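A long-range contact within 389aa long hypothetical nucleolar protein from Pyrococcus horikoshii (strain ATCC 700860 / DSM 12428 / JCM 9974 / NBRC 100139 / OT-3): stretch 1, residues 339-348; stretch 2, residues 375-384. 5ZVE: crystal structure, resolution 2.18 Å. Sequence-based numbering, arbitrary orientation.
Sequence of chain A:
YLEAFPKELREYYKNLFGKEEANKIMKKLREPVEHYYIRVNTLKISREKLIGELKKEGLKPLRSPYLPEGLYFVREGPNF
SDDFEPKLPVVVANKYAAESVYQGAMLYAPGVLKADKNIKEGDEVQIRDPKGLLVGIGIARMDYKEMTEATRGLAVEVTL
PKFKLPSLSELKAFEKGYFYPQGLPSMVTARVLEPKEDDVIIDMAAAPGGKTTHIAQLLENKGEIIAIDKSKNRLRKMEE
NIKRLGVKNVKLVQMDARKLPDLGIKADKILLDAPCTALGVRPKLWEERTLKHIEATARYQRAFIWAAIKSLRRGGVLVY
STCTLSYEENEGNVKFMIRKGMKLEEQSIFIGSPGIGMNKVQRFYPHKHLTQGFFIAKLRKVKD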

# COMPACT_ATOMS: atom_id res chain seq x y z
N ARG A 339 14.95 -8.58 -22.42
CA ARG A 339 14.91 -9.39 -23.65
C ARG A 339 14.01 -8.78 -24.73
O ARG A 339 14.12 -9.13 -25.90
CB ARG A 339 14.46 -10.81 -23.33
CG ARG A 339 15.45 -11.58 -22.45
CD ARG A 339 15.16 -13.08 -22.41
NE ARG A 339 13.87 -13.41 -21.81
CZ ARG A 339 13.69 -13.71 -20.52
NH1 ARG A 339 14.72 -13.72 -19.69
NH2 ARG A 339 12.48 -14.00 -20.07
N LYS A 340 13.13 -7.86 -24.33
CA LYS A 340 12.19 -7.23 -25.25
C LYS A 340 12.57 -5.79 -25.65
O LYS A 340 11.70 -4.99 -25.99
CB LYS A 340 10.77 -7.25 -24.67
CG LYS A 340 9.96 -8.57 -24.80
CD LYS A 340 10.74 -9.86 -24.53
CE LYS A 340 10.01 -11.09 -25.09
NZ LYS A 340 10.24 -11.34 -26.55
N GLY A 341 13.86 -5.46 -25.60
CA GLY A 341 14.32 -4.18 -26.10
C GLY A 341 14.25 -3.02 -25.11
O GLY A 341 14.26 -1.86 -25.51
N MET A 342 14.15 -3.34 -23.82
CA MET A 342 14.16 -2.32 -22.78
C MET A 342 15.50 -2.30 -22.06
O MET A 342 16.16 -3.34 -21.93
CB MET A 342 13.03 -2.57 -21.78
CG MET A 342 11.63 -2.65 -22.36
SD MET A 342 11.07 -1.09 -23.04
CE MET A 342 11.03 -0.05 -21.57
N LYS A 343 15.91 -1.13 -21.58
CA LYS A 343 17.19 -0.96 -20.91
C LYS A 343 17.05 -0.33 -19.52
O LYS A 343 16.31 0.65 -19.35
CB LYS A 343 18.13 -0.12 -21.78
CG LYS A 343 19.51 0.11 -21.19
CD LYS A 343 20.37 0.93 -22.14
CE LYS A 343 21.73 1.27 -21.53
NZ LYS A 343 21.59 2.12 -20.32
N LEU A 344 17.76 -0.87 -18.54
CA LEU A 344 17.73 -0.33 -17.18
C LEU A 344 18.32 1.07 -17.11
O LEU A 344 19.35 1.36 -17.72
CB LEU A 344 18.49 -1.25 -16.23
CG LEU A 344 17.77 -2.48 -15.67
CD1 LEU A 344 18.78 -3.40 -15.04
CD2 LEU A 344 16.75 -2.06 -14.63
N GLU A 345 17.67 1.94 -16.35
CA GLU A 345 18.14 3.30 -16.15
C GLU A 345 18.19 3.65 -14.67
O GLU A 345 17.37 3.19 -13.88
CB GLU A 345 17.25 4.30 -16.89
CG GLU A 345 17.15 4.05 -18.38
CD GLU A 345 17.99 5.03 -19.19
OE1 GLU A 345 17.70 6.24 -19.15
OE2 GLU A 345 18.94 4.57 -19.87
N GLU A 346 19.18 4.47 -14.31
CA GLU A 346 19.33 4.97 -12.95
C GLU A 346 18.07 5.70 -12.50
O GLU A 346 17.52 6.51 -13.25
CB GLU A 346 20.54 5.90 -12.88
CG GLU A 346 20.98 6.29 -11.49
CD GLU A 346 22.12 7.29 -11.51
OE1 GLU A 346 21.97 8.35 -12.16
OE2 GLU A 346 23.17 7.01 -10.89
N GLN A 347 17.62 5.42 -11.29
CA GLN A 347 16.45 6.10 -10.75
C GLN A 347 16.89 7.36 -10.01
O GLN A 347 17.95 7.37 -9.37
CB GLN A 347 15.66 5.17 -9.83
CG GLN A 347 15.14 3.93 -10.53
CD GLN A 347 14.37 3.02 -9.60
OE1 GLN A 347 13.92 3.44 -8.53
NE2 GLN A 347 14.19 1.76 -10.00
N SER A 348 16.09 8.41 -10.10
CA SER A 348 16.49 9.73 -9.63
C SER A 348 16.59 9.78 -8.11
O SER A 348 17.40 10.52 -7.56
CB SER A 348 15.51 10.80 -10.11
OG SER A 348 14.20 10.54 -9.63
N PHE A 375 9.10 -2.87 -4.74
CA PHE A 375 10.03 -3.04 -5.84
C PHE A 375 9.78 -1.99 -6.92
O PHE A 375 8.64 -1.73 -7.28
CB PHE A 375 9.90 -4.45 -6.43
CG PHE A 375 10.81 -4.70 -7.60
CD1 PHE A 375 12.14 -5.05 -7.39
CD2 PHE A 375 10.34 -4.60 -8.90
CE1 PHE A 375 12.99 -5.28 -8.46
CE2 PHE A 375 11.18 -4.84 -9.97
CZ PHE A 375 12.50 -5.18 -9.76
N ILE A 376 10.85 -1.38 -7.42
CA ILE A 376 10.75 -0.35 -8.45
C ILE A 376 11.80 -0.56 -9.54
O ILE A 376 12.99 -0.62 -9.25
CB ILE A 376 10.93 1.07 -7.88
CG1 ILE A 376 10.03 1.31 -6.66
CG2 ILE A 376 10.66 2.12 -8.95
CD1 ILE A 376 10.22 2.71 -6.04
N ALA A 377 11.34 -0.65 -10.78
CA ALA A 377 12.25 -0.71 -11.93
C ALA A 377 11.95 0.43 -12.90
O ALA A 377 10.79 0.69 -13.21
CB ALA A 377 12.13 -2.06 -12.63
N LYS A 378 12.99 1.08 -13.39
CA LYS A 378 12.83 2.14 -14.38
C LYS A 378 13.55 1.79 -15.66
O LYS A 378 14.76 1.57 -15.66
CB LYS A 378 13.36 3.48 -13.85
CG LYS A 378 13.22 4.61 -14.85
CD LYS A 378 14.14 5.76 -14.50
CE LYS A 378 13.86 6.96 -15.38
NZ LYS A 378 14.82 8.06 -15.13
N LEU A 379 12.81 1.75 -16.77
CA LEU A 379 13.39 1.32 -18.04
C LEU A 379 13.20 2.29 -19.19
O LEU A 379 12.22 3.03 -19.26
CB LEU A 379 12.82 -0.03 -18.46
CG LEU A 379 13.05 -1.25 -17.58
CD1 LEU A 379 12.96 -2.47 -18.43
CD2 LEU A 379 14.39 -1.20 -16.94
N ARG A 380 14.15 2.24 -20.12
CA ARG A 380 14.12 3.03 -21.33
C ARG A 380 14.00 2.09 -22.54
O ARG A 380 14.77 1.13 -22.67
CB ARG A 380 15.39 3.88 -21.41
CG ARG A 380 15.72 4.48 -22.77
CD ARG A 380 14.70 5.51 -23.20
NE ARG A 380 14.36 6.50 -22.17
CZ ARG A 380 15.21 7.38 -21.64
NH1 ARG A 380 16.48 7.42 -22.03
NH2 ARG A 380 14.79 8.23 -20.72
N LYS A 381 13.03 2.35 -23.41
CA LYS A 381 12.83 1.54 -24.61
C LYS A 381 13.80 1.94 -25.71
O LYS A 381 13.62 2.96 -26.37
CB LYS A 381 11.39 1.67 -25.11
CG LYS A 381 11.12 0.88 -26.38
CD LYS A 381 9.66 0.94 -26.79
CE LYS A 381 9.39 0.08 -28.01
NZ LYS A 381 7.95 0.07 -28.40
N VAL A 382 14.84 1.13 -25.91
CA VAL A 382 15.88 1.48 -26.87
C VAL A 382 15.52 1.08 -28.30
O VAL A 382 16.01 1.68 -29.26
CB VAL A 382 17.23 0.84 -26.50
CG1 VAL A 382 17.74 1.42 -25.18
CG2 VAL A 382 17.10 -0.67 -26.41
N LYS A 383 14.66 0.07 -28.44
CA LYS A 383 14.21 -0.39 -29.76
C LYS A 383 12.95 -1.25 -29.65
O LYS A 383 12.54 -1.62 -28.55
CB LYS A 383 15.32 -1.17 -30.46
CG LYS A 383 15.51 -2.59 -29.96
CD LYS A 383 16.60 -3.30 -30.74
CE LYS A 383 16.87 -4.69 -30.19
NZ LYS A 383 17.84 -5.44 -31.04
N ASP A 384 12.34 -1.56 -30.79
CA ASP A 384 11.14 -2.39 -30.81
C ASP A 384 11.48 -3.86 -30.95
O ASP A 384 11.85 -4.32 -32.03
CB ASP A 384 10.21 -1.96 -31.95
CG ASP A 384 9.84 -0.50 -31.88
OD1 ASP A 384 8.92 -0.15 -31.11
OD2 ASP A 384 10.48 0.31 -32.58
O HOH W 1 15.63 1.12 -12.55
O HOH W 2 14.04 8.87 -12.40

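How does the contact begin at Ile376, before the two backbones pair? A side chain substitutes for a backbone partner: Gln347, extended at chi2 (t), brings its amide round so that NE2 donates to Ile376 O at 2.8 Å. A glutamine suits this place because its reach ends in a donor. Ala377, pointing away, adds little.

What joins Lys378 to the loop that follows the short strand? Glu345 N donates to Lys378 O at 3.0 Å, while a water accepts from Lys378 N (2.8 Å) and from Gln347 NE2 (3.0 Å) and lies 3.0 Å from Glu345 O, filling the gap where the chains diverge. The lysine side chain, all t, runs its aliphatic length beside Glu345 and Gln347, and a second water accepts from both Lys378 NZ (3.0 Å) and Ser348 N (3.1 Å).

Why do Leu379 and Arg380 face such different surroundings? In this antiparallel pairing, successive side chains alternate between faces. Leu379 shares its face with Met342 and Leu344: its CD1 lies 3.4 Å from Met342 CB and its CD2 3.4 Å from Leu344 CD2, a close fit among apolar side chains, two branched leucines and a flexible, unbranched methionine. The stretches bury 808 Å², both sides summed; Met342 and Leu379 are themselves buried. Arg380 lies on the other face with Lys343, and their backbones form a reciprocal pair, Lys343 N to Arg380 O and Arg380 N to Lys343 O, both 2.8 Å. Glu345 OE1 sits over the guanidinium face, 3.3 Å from Arg380 NH1, so this salt bridge rests on charge alone.

What closes the contact beyond Lys381? Lys381 pairs with Met342, whose SD lies 3.5 Å from Lys381 CB; the extended Lys381 chain leads away, and Lys381 NZ forms a salt bridge with Asp384 OD1 at 2.9 Å. Val382 N then donates to Gly341 O at 3.1 Å. Glycine suits that turn: a CB on Gly341 would lie 2.7 Å from Lys383 O, and the backbone angles themselves favor glycine.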